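Local coordinates for protein concanavalin B (Canavalia ensiformis, PDB 6CAF) that may act as a carbohydrate-binding protein in jack bean seeds, built on the TIM-barrel scaffold of the family 18 chitinases, at residues A[30-35]-A[287-292]; A[106-111]-A[151-156]; A[212-217]-A[248-253]. All coordinates share one frame; numbering follows the deposited sequence.

Contact 1 of 3, residues A[30-35]-A[287-292]; sequences TEIAVY and IALWNR
Tyr-35 and Trp-290 turn their rings together by different first torsions: CG of Tyr-35 stands anti to its carbonyl carbon (chi1 -69°), whereas CG of Trp-290 stands anti to its backbone N (chi1 175°). The indole then brings its CE3-CZ3 edge against the root of the phenol ring, with CE3 3.5 Å from Tyr-35 CG. This is an offset edge-to-face pair, the planes 71° apart and the centroid of the six-membered indole ring 5.3 Å from that of the tyrosine ring. Leu-289 O lies at the tyrosine edge, near the ring plane, while the hydroxyl at the far end bonds to Glu-250 and His-152. Behind the rings the two strands run parallel. Ile-287 N donates to Glu-31 O, Ala-33 N to Ile-287 O at 2.8 Å, and Leu-289 N to Ala-33 O, before Tyr-35 N reaches Leu-289 O at 3.2 Å. One face carries Ile-32, Val-34, Ile-287 and Leu-289. There Ile-32 and Ile-287 lie side by side, CG1 to CG1 4.0 Å, and helix 300-308 packs over Ile-32 and Leu-289. The other face carries Ala-33 and Ala-288, CB to CB 3.9 Å, both touching Phe-210 of strand 208-212. Past the strand the peptide bond between Trp-290 and Asn-291 is cis, and CB of Asn-291 rests over one face of the indole. Arg-292 N nevertheless returns to Tyr-35 O at 2.9 Å, while Asn-291 OD1 caps the next helix at Ala-294 N. First strand beside last is the closure of a TIM barrel, and a tryptophan before a non-proline cis peptide at the end of the final strand is a hallmark of family 18 chitinases and their relatives.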
loop_
_atom_site.group_PDB
_atom_site.type_symbol
_atom_site.label_atom_id
_atom_site.label_comp_id
_atom_site.label_asym_id
_atom_site.label_seq_id
_atom_site.Cartn_x
_atom_site.Cartn_y
_atom_site.Cartn_z
ATOM N N THR A 30 10.135 0.851 13.202
ATOM C CA THR A 30 8.864 0.723 12.515
ATOM C C THR A 30 8.541 1.973 11.688
ATOM O O THR A 30 8.513 3.083 12.217
ATOM C CB THR A 30 7.739 0.518 13.574
ATOM O OG1 THR A 30 7.869 -0.766 14.189
ATOM C CG2 THR A 30 6.337 0.633 12.988
ATOM N N GLU A 31 8.214 1.763 10.422
ATOM C CA GLU A 31 7.626 2.791 9.571
ATOM C C GLU A 31 6.151 2.462 9.397
ATOM O O GLU A 31 5.815 1.294 9.273
ATOM C CB GLU A 31 8.344 2.843 8.213
ATOM C CG GLU A 31 9.808 3.270 8.324
ATOM C CD GLU A 31 10.573 3.250 6.993
ATOM O OE1 GLU A 31 10.136 2.593 6.026
ATOM O OE2 GLU A 31 11.631 3.888 6.945
ATOM N N ILE A 32 5.303 3.486 9.313
ATOM C CA ILE A 32 3.882 3.263 9.176
ATOM C C ILE A 32 3.389 3.845 7.851
ATOM O O ILE A 32 3.634 5.015 7.529
ATOM C CB ILE A 32 3.104 3.894 10.347
ATOM C CG1 ILE A 32 3.662 3.395 11.678
ATOM C CG2 ILE A 32 1.615 3.595 10.203
ATOM C CD1 ILE A 32 2.965 3.980 12.900
ATOM N N ALA A 33 2.656 3.023 7.114
ATOM C CA ALA A 33 1.981 3.455 5.903
ATOM C C ALA A 33 0.472 3.501 6.185
ATOM O O ALA A 33 -0.022 2.793 7.073
ATOM C CB ALA A 33 2.248 2.445 4.788
ATOM N N VAL A 34 -0.243 4.298 5.395
ATOM C CA VAL A 34 -1.678 4.387 5.560
ATOM C C VAL A 34 -2.347 4.599 4.217
ATOM O O VAL A 34 -1.790 5.258 3.330
ATOM C CB VAL A 34 -2.041 5.519 6.537
ATOM C CG1 VAL A 34 -1.724 6.894 5.967
ATOM C CG2 VAL A 34 -3.484 5.445 7.013
ATOM N N TYR A 35 -3.541 4.036 4.082
ATOM C CA TYR A 35 -4.392 4.247 2.923
ATOM C C TYR A 35 -5.272 5.476 3.116
ATOM O O TYR A 35 -5.933 5.642 4.143
ATOM C CB TYR A 35 -5.264 3.037 2.669
ATOM C CG TYR A 35 -4.531 1.803 2.203
ATOM C CD1 TYR A 35 -3.916 0.947 3.104
ATOM C CD2 TYR A 35 -4.446 1.496 0.869
ATOM C CE1 TYR A 35 -3.253 -0.191 2.695
ATOM C CE2 TYR A 35 -3.801 0.352 0.455
ATOM C CZ TYR A 35 -3.209 -0.488 1.335
ATOM O OH TYR A 35 -2.578 -1.627 0.860
ATOM N N ILE A 287 4.444 -1.347 9.401
ATOM C CA ILE A 287 3.066 -1.717 9.267
ATOM C C ILE A 287 2.364 -0.764 8.309
ATOM O O ILE A 287 2.810 0.375 8.109
ATOM C CB ILE A 287 2.330 -1.729 10.615
ATOM C CG1 ILE A 287 2.247 -0.367 11.235
ATOM C CG2 ILE A 287 2.965 -2.736 11.577
ATOM C CD1 ILE A 287 1.403 -0.308 12.503
ATOM N N ALA A 288 1.273 -1.244 7.717
ATOM C CA ALA A 288 0.355 -0.397 6.986
ATOM C C ALA A 288 -1.010 -0.500 7.614
ATOM O O ALA A 288 -1.400 -1.566 8.071
ATOM C CB ALA A 288 0.254 -0.798 5.514
ATOM N N LEU A 289 -1.732 0.614 7.615
ATOM C CA LEU A 289 -3.056 0.656 8.214
ATOM C C LEU A 289 -4.141 0.944 7.175
ATOM O O LEU A 289 -4.110 1.973 6.468
ATOM C CB LEU A 289 -3.105 1.694 9.322
ATOM C CG LEU A 289 -2.193 1.377 10.505
ATOM C CD1 LEU A 289 -2.118 2.536 11.485
ATOM C CD2 LEU A 289 -2.616 0.120 11.201
ATOM N N TRP A 290 -5.093 0.006 7.124
ATOM C CA TRP A 290 -6.334 0.179 6.400
ATOM C C TRP A 290 -7.353 0.677 7.430
ATOM O O TRP A 290 -7.730 -0.108 8.311
ATOM C CB TRP A 290 -6.804 -1.155 5.778
ATOM C CG TRP A 290 -8.131 -1.008 5.134
ATOM C CD1 TRP A 290 -9.308 -1.457 5.614
ATOM C CD2 TRP A 290 -8.428 -0.241 3.968
ATOM N NE1 TRP A 290 -10.356 -1.016 4.798
ATOM C CE2 TRP A 290 -9.825 -0.297 3.759
ATOM C CE3 TRP A 290 -7.640 0.403 3.009
ATOM C CZ2 TRP A 290 -10.451 0.344 2.676
ATOM C CZ3 TRP A 290 -8.271 1.039 1.926
ATOM C CH2 TRP A 290 -9.650 1.002 1.762
ATOM N N ASN A 291 -7.798 1.939 7.406
ATOM C CA ASN A 291 -7.402 3.041 6.547
ATOM C C ASN A 291 -7.313 4.313 7.411
ATOM O O ASN A 291 -7.410 4.256 8.654
ATOM C CB ASN A 291 -8.383 3.208 5.399
ATOM C CG ASN A 291 -9.789 3.525 5.883
ATOM O OD1 ASN A 291 -10.081 3.569 7.074
ATOM N ND2 ASN A 291 -10.669 3.792 4.936
ATOM N N ARG A 292 -7.107 5.461 6.774
ATOM C CA ARG A 292 -6.913 6.685 7.514
ATOM C C ARG A 292 -8.137 6.985 8.403
ATOM O O ARG A 292 -7.966 7.370 9.562
ATOM C CB ARG A 292 -6.611 7.826 6.572
ATOM C CG ARG A 292 -6.529 9.184 7.236
ATOM C CD ARG A 292 -5.448 9.315 8.279
ATOM N NE ARG A 292 -5.408 10.692 8.720
ATOM C CZ ARG A 292 -5.183 11.145 9.950
ATOM N NH1 ARG A 292 -4.706 10.342 10.858
ATOM N NH2 ARG A 292 -5.377 12.429 10.227
#

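Contact 2 of 3, residues A[106-111]-A[151-156]; sequences LALGGP and IHFDIQ
Two neighbouring parallel strands of the TIM barrel meet here, with Leu-106 beside Ile-151 and Leu-108 beside Phe-153, and both run on into loops at the same end of the barrel. His-152 N donates to Leu-106 O and Leu-108 N to His-152 O, each at 2.8 Å. On the helix-facing side Leu-108 does the filling: its CD1 meets Ile-151 CG2 at 3.7 Å and sits over one face of the Phe-153 ring, while its CB faces CD1 of Ile-155. Leu-167 of helix 164-178 packs on both Leu-108 and Phe-153. Inside the barrel His-152 presents the CD2 edge of its imidazole to Ala-107 CB, 3.9 Å away and near the ring plane. Both ring nitrogens are engaged, ND1 by Ser-185 OG and NE2 by Tyr-35 OH, which fixes the ring's rotation. The 151-156 segment carries the end of the family 18 signature, and Gln-156 stands where chitinases of the family have their acid glutamate, a change consistent with a binding rather than a hydrolytic role. Its NE2 donates to Asp-154 OD1 at 3.0 Å, almost dead straight (178°), meeting that oxygen 35° out of the carboxylate plane. The glutamine side chain also rests on the loop that follows the other strand, with CG 3.5 Å from Gly-110 O and OE1 against CA and CB of Pro-111. Asp-154 points CG anti to its backbone N (chi1 -162°), which lifts the carboxylate toward the barrel interior and the glutamine. Its backbone O accepts from Gly-110 N at 2.8 Å. Gly-109 runs so close alongside that a beta carbon there would lie 2.4 Å from Asp-154 O.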
loop_
_atom_site.group_PDB
_atom_site.type_symbol
_atom_site.label_atom_id
_atom_site.label_comp_id
_atom_site.label_asym_id
_atom_site.label_seq_id
_atom_site.Cartn_x
_atom_site.Cartn_y
_atom_site.Cartn_z
ATOM N N LEU A 106 0.697 6.059 -5.541
ATOM C CA LEU A 106 -0.610 5.753 -6.093
ATOM C C LEU A 106 -0.890 4.271 -5.944
ATOM O O LEU A 106 -0.079 3.450 -6.374
ATOM C CB LEU A 106 -0.691 6.135 -7.580
ATOM C CG LEU A 106 -2.037 5.884 -8.230
ATOM C CD1 LEU A 106 -3.128 6.767 -7.673
ATOM C CD2 LEU A 106 -1.914 6.041 -9.734
ATOM N N ALA A 107 -2.023 3.942 -5.337
ATOM C CA ALA A 107 -2.432 2.544 -5.219
ATOM C C ALA A 107 -3.371 2.155 -6.356
ATOM O O ALA A 107 -4.395 2.808 -6.604
ATOM C CB ALA A 107 -3.108 2.297 -3.891
ATOM N N LEU A 108 -3.009 1.066 -7.031
ATOM C CA LEU A 108 -3.841 0.440 -8.021
ATOM C C LEU A 108 -4.728 -0.590 -7.372
ATOM O O LEU A 108 -4.277 -1.345 -6.510
ATOM C CB LEU A 108 -2.964 -0.305 -9.049
ATOM C CG LEU A 108 -1.787 0.443 -9.648
ATOM C CD1 LEU A 108 -1.044 -0.442 -10.624
ATOM C CD2 LEU A 108 -2.259 1.707 -10.332
ATOM N N GLY A 109 -5.970 -0.670 -7.853
ATOM C CA GLY A 109 -6.827 -1.794 -7.510
ATOM C C GLY A 109 -7.748 -1.471 -6.349
ATOM O O GLY A 109 -8.562 -0.558 -6.433
ATOM N N GLY A 110 -7.604 -2.226 -5.262
ATOM C CA GLY A 110 -8.435 -2.067 -4.084
ATOM C C GLY A 110 -9.651 -2.967 -4.088
ATOM O O GLY A 110 -9.793 -3.864 -4.919
ATOM N N PRO A 111 -10.551 -2.737 -3.142
ATOM C CA PRO A 111 -11.678 -3.651 -2.930
ATOM C C PRO A 111 -12.843 -3.475 -3.885
ATOM O O PRO A 111 -13.764 -4.285 -3.865
ATOM C CB PRO A 111 -12.128 -3.323 -1.510
ATOM C CG PRO A 111 -11.668 -1.936 -1.284
ATOM C CD PRO A 111 -10.392 -1.778 -2.037
ATOM N N ILE A 151 4.320 3.218 -6.938
ATOM C CA ILE A 151 3.082 2.598 -7.378
ATOM C C ILE A 151 2.893 1.364 -6.509
ATOM O O ILE A 151 3.808 0.525 -6.381
ATOM C CB ILE A 151 3.123 2.174 -8.865
ATOM C CG1 ILE A 151 3.406 3.372 -9.770
ATOM C CG2 ILE A 151 1.847 1.452 -9.252
ATOM C CD1 ILE A 151 2.375 4.470 -9.798
ATOM N N HIS A 152 1.686 1.263 -5.921
ATOM C CA HIS A 152 1.329 0.193 -5.007
ATOM C C HIS A 152 0.270 -0.707 -5.640
ATOM O O HIS A 152 -0.788 -0.255 -6.061
ATOM C CB HIS A 152 0.810 0.814 -3.732
ATOM C CG HIS A 152 0.374 -0.140 -2.692
ATOM N ND1 HIS A 152 1.210 -1.080 -2.151
ATOM C CD2 HIS A 152 -0.781 -0.215 -1.999
ATOM C CE1 HIS A 152 0.580 -1.707 -1.177
ATOM N NE2 HIS A 152 -0.624 -1.186 -1.061
ATOM N N PHE A 153 0.597 -2.000 -5.728
ATOM C CA PHE A 153 -0.254 -2.991 -6.376
ATOM C C PHE A 153 -1.182 -3.625 -5.335
ATOM O O PHE A 153 -0.862 -4.664 -4.746
ATOM C CB PHE A 153 0.604 -4.085 -7.014
ATOM C CG PHE A 153 1.271 -3.740 -8.314
ATOM C CD1 PHE A 153 2.074 -2.632 -8.452
ATOM C CD2 PHE A 153 1.147 -4.617 -9.383
ATOM C CE1 PHE A 153 2.715 -2.391 -9.645
ATOM C CE2 PHE A 153 1.825 -4.402 -10.549
ATOM C CZ PHE A 153 2.588 -3.279 -10.692
ATOM N N ASP A 154 -2.357 -3.038 -5.127
ATOM C CA ASP A 154 -3.314 -3.586 -4.158
ATOM C C ASP A 154 -4.318 -4.454 -4.923
ATOM O O ASP A 154 -5.518 -4.138 -5.049
ATOM C CB ASP A 154 -3.989 -2.481 -3.341
ATOM C CG ASP A 154 -4.625 -2.975 -2.079
ATOM O OD1 ASP A 154 -4.783 -4.195 -1.893
ATOM O OD2 ASP A 154 -5.034 -2.112 -1.266
ATOM N N ILE A 155 -3.800 -5.534 -5.475
ATOM C CA ILE A 155 -4.545 -6.320 -6.431
ATOM C C ILE A 155 -5.302 -7.404 -5.684
ATOM O O ILE A 155 -4.824 -8.525 -5.510
ATOM C CB ILE A 155 -3.621 -6.876 -7.525
ATOM C CG1 ILE A 155 -2.762 -5.755 -8.167
ATOM C CG2 ILE A 155 -4.402 -7.655 -8.568
ATOM C CD1 ILE A 155 -3.540 -4.572 -8.657
ATOM N N GLN A 156 -6.481 -7.041 -5.198
ATOM C CA GLN A 156 -7.207 -7.907 -4.320
ATOM C C GLN A 156 -8.470 -8.474 -4.925
ATOM O O GLN A 156 -8.969 -9.504 -4.474
ATOM C CB GLN A 156 -7.436 -7.273 -2.945
ATOM C CG GLN A 156 -7.850 -5.885 -2.838
ATOM C CD GLN A 156 -8.287 -5.516 -1.470
ATOM O OE1 GLN A 156 -9.393 -5.831 -1.074
ATOM N NE2 GLN A 156 -7.410 -4.875 -0.721
#

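Contact 3 of 3, residues A[212-217]-A[248-253]; sequences RFYNDR and FLELPA
Arg-212 and Glu-250 form one parallel bridge, their CA atoms 4.7 Å apart, and Phe-213 N closes it on Glu-250 O at 3.0 Å. Beyond this pair the two chains part: an inverse gamma turn centred on Phe-213 swings 212-217 away from strand 248-252. Tyr-214, its CG wedged between backbone N and carbonyl carbon (chi1 58°), nevertheless sends its ring back across the strand end. The hydroxyl donates to the anti lone pair of Glu-250 OE2 at 2.6 Å, with ring and carboxylate planes 33° apart. Glu-250 reaches up extended, and its other oxygen, OE1, is held by Tyr-35 OH. Arg-212 lies alongside, CG 3.5 Å from Glu-250 OE2, but it carries its guanidinium past the acid, and NE bonds to Ala-187 O instead. Pro-252 slides past the tyrosine, CD 3.7 Å from Tyr-214 CB. On the opposite side of the sheet Phe-213 sets CE2 against Leu-249 CG at 3.8 Å, and Trp-233 of helix 227-239 packs on both residues. A phenylalanine in place of Tyr-214 would lose that hydroxyl and would probably leave Glu-250 OE2 without this mate and the carboxylate freer to turn. With Trp-290 touching Tyr-214, the arrangement is consistent with the aromatic lining of the sugar-binding cleft at the C-terminal ends of the barrel strands in family 18 proteins.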
loop_
_atom_site.group_PDB
_atom_site.type_symbol
_atom_site.label_atom_id
_atom_site.label_comp_id
_atom_site.label_asym_id
_atom_site.label_seq_id
_atom_site.Cartn_x
_atom_site.Cartn_y
_atom_site.Cartn_z
ATOM N N ARG A 212 -1.475 -8.506 3.803
ATOM C CA ARG A 212 -2.754 -8.199 4.435
ATOM C C ARG A 212 -3.177 -9.296 5.397
ATOM O O ARG A 212 -3.784 -10.298 5.007
ATOM C CB ARG A 212 -3.821 -7.955 3.369
ATOM C CG ARG A 212 -3.539 -6.743 2.522
ATOM C CD ARG A 212 -4.640 -6.425 1.536
ATOM N NE ARG A 212 -4.514 -7.211 0.347
ATOM C CZ ARG A 212 -5.270 -8.243 0.007
ATOM N NH1 ARG A 212 -6.254 -8.642 0.770
ATOM N NH2 ARG A 212 -5.014 -8.871 -1.115
ATOM N N PHE A 213 -2.813 -9.095 6.650
ATOM C CA PHE A 213 -3.081 -10.075 7.700
ATOM C C PHE A 213 -4.468 -9.835 8.314
ATOM O O PHE A 213 -4.608 -9.593 9.503
ATOM C CB PHE A 213 -1.998 -10.014 8.804
ATOM C CG PHE A 213 -0.637 -10.506 8.363
ATOM C CD1 PHE A 213 -0.375 -11.856 8.234
ATOM C CD2 PHE A 213 0.376 -9.626 8.108
ATOM C CE1 PHE A 213 0.879 -12.314 7.876
ATOM C CE2 PHE A 213 1.615 -10.077 7.747
ATOM C CZ PHE A 213 1.858 -11.419 7.598
ATOM N N TYR A 214 -5.507 -9.901 7.489
ATOM C CA TYR A 214 -6.850 -9.719 8.000
ATOM C C TYR A 214 -7.821 -10.243 6.963
ATOM O O TYR A 214 -7.456 -10.484 5.797
ATOM C CB TYR A 214 -7.114 -8.231 8.349
ATOM C CG TYR A 214 -6.935 -7.236 7.215
ATOM C CD1 TYR A 214 -5.705 -6.750 6.899
ATOM C CD2 TYR A 214 -8.027 -6.713 6.530
ATOM C CE1 TYR A 214 -5.537 -5.844 5.863
ATOM C CE2 TYR A 214 -7.869 -5.742 5.549
ATOM C CZ TYR A 214 -6.611 -5.331 5.194
ATOM O OH TYR A 214 -6.444 -4.395 4.184
ATOM N N ASN A 215 -9.056 -10.435 7.410
ATOM C CA ASN A 215 -10.087 -11.063 6.598
ATOM C C ASN A 215 -9.659 -12.456 6.083
ATOM O O ASN A 215 -10.052 -12.882 5.006
ATOM C CB ASN A 215 -10.576 -10.101 5.503
ATOM C CG ASN A 215 -11.282 -8.822 6.085
ATOM O OD1 ASN A 215 -11.831 -8.814 7.224
ATOM N ND2 ASN A 215 -11.248 -7.723 5.301
ATOM N N ASP A 216 -8.910 -13.190 6.916
ATOM C CA ASP A 216 -8.525 -14.562 6.583
ATOM C C ASP A 216 -8.147 -15.301 7.844
ATOM O O ASP A 216 -7.065 -15.091 8.398
ATOM C CB ASP A 216 -7.358 -14.596 5.591
ATOM C CG ASP A 216 -7.077 -16.007 5.069
ATOM O OD1 ASP A 216 -7.453 -16.983 5.729
ATOM O OD2 ASP A 216 -6.494 -16.151 3.985
ATOM N N ARG A 217 -9.048 -16.169 8.312
ATOM C CA ARG A 217 -8.817 -16.852 9.553
ATOM C C ARG A 217 -7.578 -17.742 9.549
ATOM O O ARG A 217 -7.073 -18.097 10.609
ATOM C CB ARG A 217 -10.041 -17.658 9.958
ATOM C CG ARG A 217 -11.268 -16.808 10.250
ATOM C CD ARG A 217 -12.518 -17.631 10.555
ATOM N NE ARG A 217 -13.666 -16.785 10.890
ATOM C CZ ARG A 217 -14.483 -16.225 9.998
ATOM N NH1 ARG A 217 -14.282 -16.414 8.700
ATOM N NH2 ARG A 217 -15.507 -15.475 10.400
ATOM N N PHE A 248 6.103 -5.714 5.416
ATOM C CA PHE A 248 5.260 -4.977 6.315
ATOM C C PHE A 248 4.027 -5.797 6.643
ATOM O O PHE A 248 3.564 -6.574 5.794
ATOM C CB PHE A 248 4.743 -3.697 5.673
ATOM C CG PHE A 248 5.770 -2.666 5.342
ATOM C CD1 PHE A 248 6.610 -2.825 4.257
ATOM C CD2 PHE A 248 5.837 -1.474 6.074
ATOM C CE1 PHE A 248 7.501 -1.834 3.905
ATOM C CE2 PHE A 248 6.753 -0.490 5.738
ATOM C CZ PHE A 248 7.563 -0.672 4.626
ATOM N N LEU A 249 3.472 -5.585 7.838
ATOM C CA LEU A 249 2.147 -6.116 8.152
ATOM C C LEU A 249 1.105 -5.069 7.822
ATOM O O LEU A 249 1.109 -3.976 8.414
ATOM C CB LEU A 249 1.986 -6.458 9.630
ATOM C CG LEU A 249 2.934 -7.501 10.183
ATOM C CD1 LEU A 249 4.196 -6.831 10.724
ATOM C CD2 LEU A 249 2.259 -8.249 11.322
ATOM N N GLU A 250 0.185 -5.383 6.908
ATOM C CA GLU A 250 -0.974 -4.529 6.681
ATOM C C GLU A 250 -2.102 -5.029 7.567
ATOM O O GLU A 250 -2.444 -6.216 7.543
ATOM C CB GLU A 250 -1.409 -4.484 5.224
ATOM C CG GLU A 250 -2.591 -3.575 5.038
ATOM C CD GLU A 250 -2.999 -3.410 3.604
ATOM O OE1 GLU A 250 -2.089 -3.167 2.788
ATOM O OE2 GLU A 250 -4.215 -3.404 3.311
ATOM N N LEU A 251 -2.640 -4.102 8.347
ATOM C CA LEU A 251 -3.586 -4.421 9.402
ATOM C C LEU A 251 -4.741 -3.433 9.357
ATOM O O LEU A 251 -4.592 -2.285 8.907
ATOM C CB LEU A 251 -2.882 -4.267 10.751
ATOM C CG LEU A 251 -1.730 -5.249 11.011
ATOM C CD1 LEU A 251 -0.967 -4.852 12.264
ATOM C CD2 LEU A 251 -2.267 -6.654 11.059
ATOM N N PRO A 252 -5.895 -3.855 9.871
ATOM C CA PRO A 252 -7.005 -2.921 9.985
ATOM C C PRO A 252 -6.814 -2.020 11.191
ATOM O O PRO A 252 -6.368 -2.476 12.239
ATOM C CB PRO A 252 -8.212 -3.837 10.184
ATOM C CG PRO A 252 -7.665 -5.066 10.787
ATOM C CD PRO A 252 -6.242 -5.198 10.363
ATOM N N ALA A 253 -7.182 -0.748 11.055
ATOM C CA ALA A 253 -6.953 0.181 12.163
ATOM C C ALA A 253 -8.095 0.238 13.149
ATOM O O ALA A 253 -7.994 0.945 14.141
ATOM C CB ALA A 253 -6.620 1.567 11.648
#

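Overall arrangement
From the N terminus, 30-35 opens the barrel and waits through some 250 residues until 287-292 comes back beside it, so contact 1 closes the ring and encloses the rest. Nested inside, contact 2 shuts a loop of about forty residues that includes helix 120-135. Contact 3 follows in series, closing a shorter excursion through helix 227-239. Strand 247-252 then pairs directly with 284-290, joining contacts 3 and 1 at Leu-249 and Ala-288. Across the barrel interior Tyr-35 of contact 1 reaches both of the other contacts, so the three share one polar centre. Arg-212 packs on Gln-156, linking contacts 2 and 3.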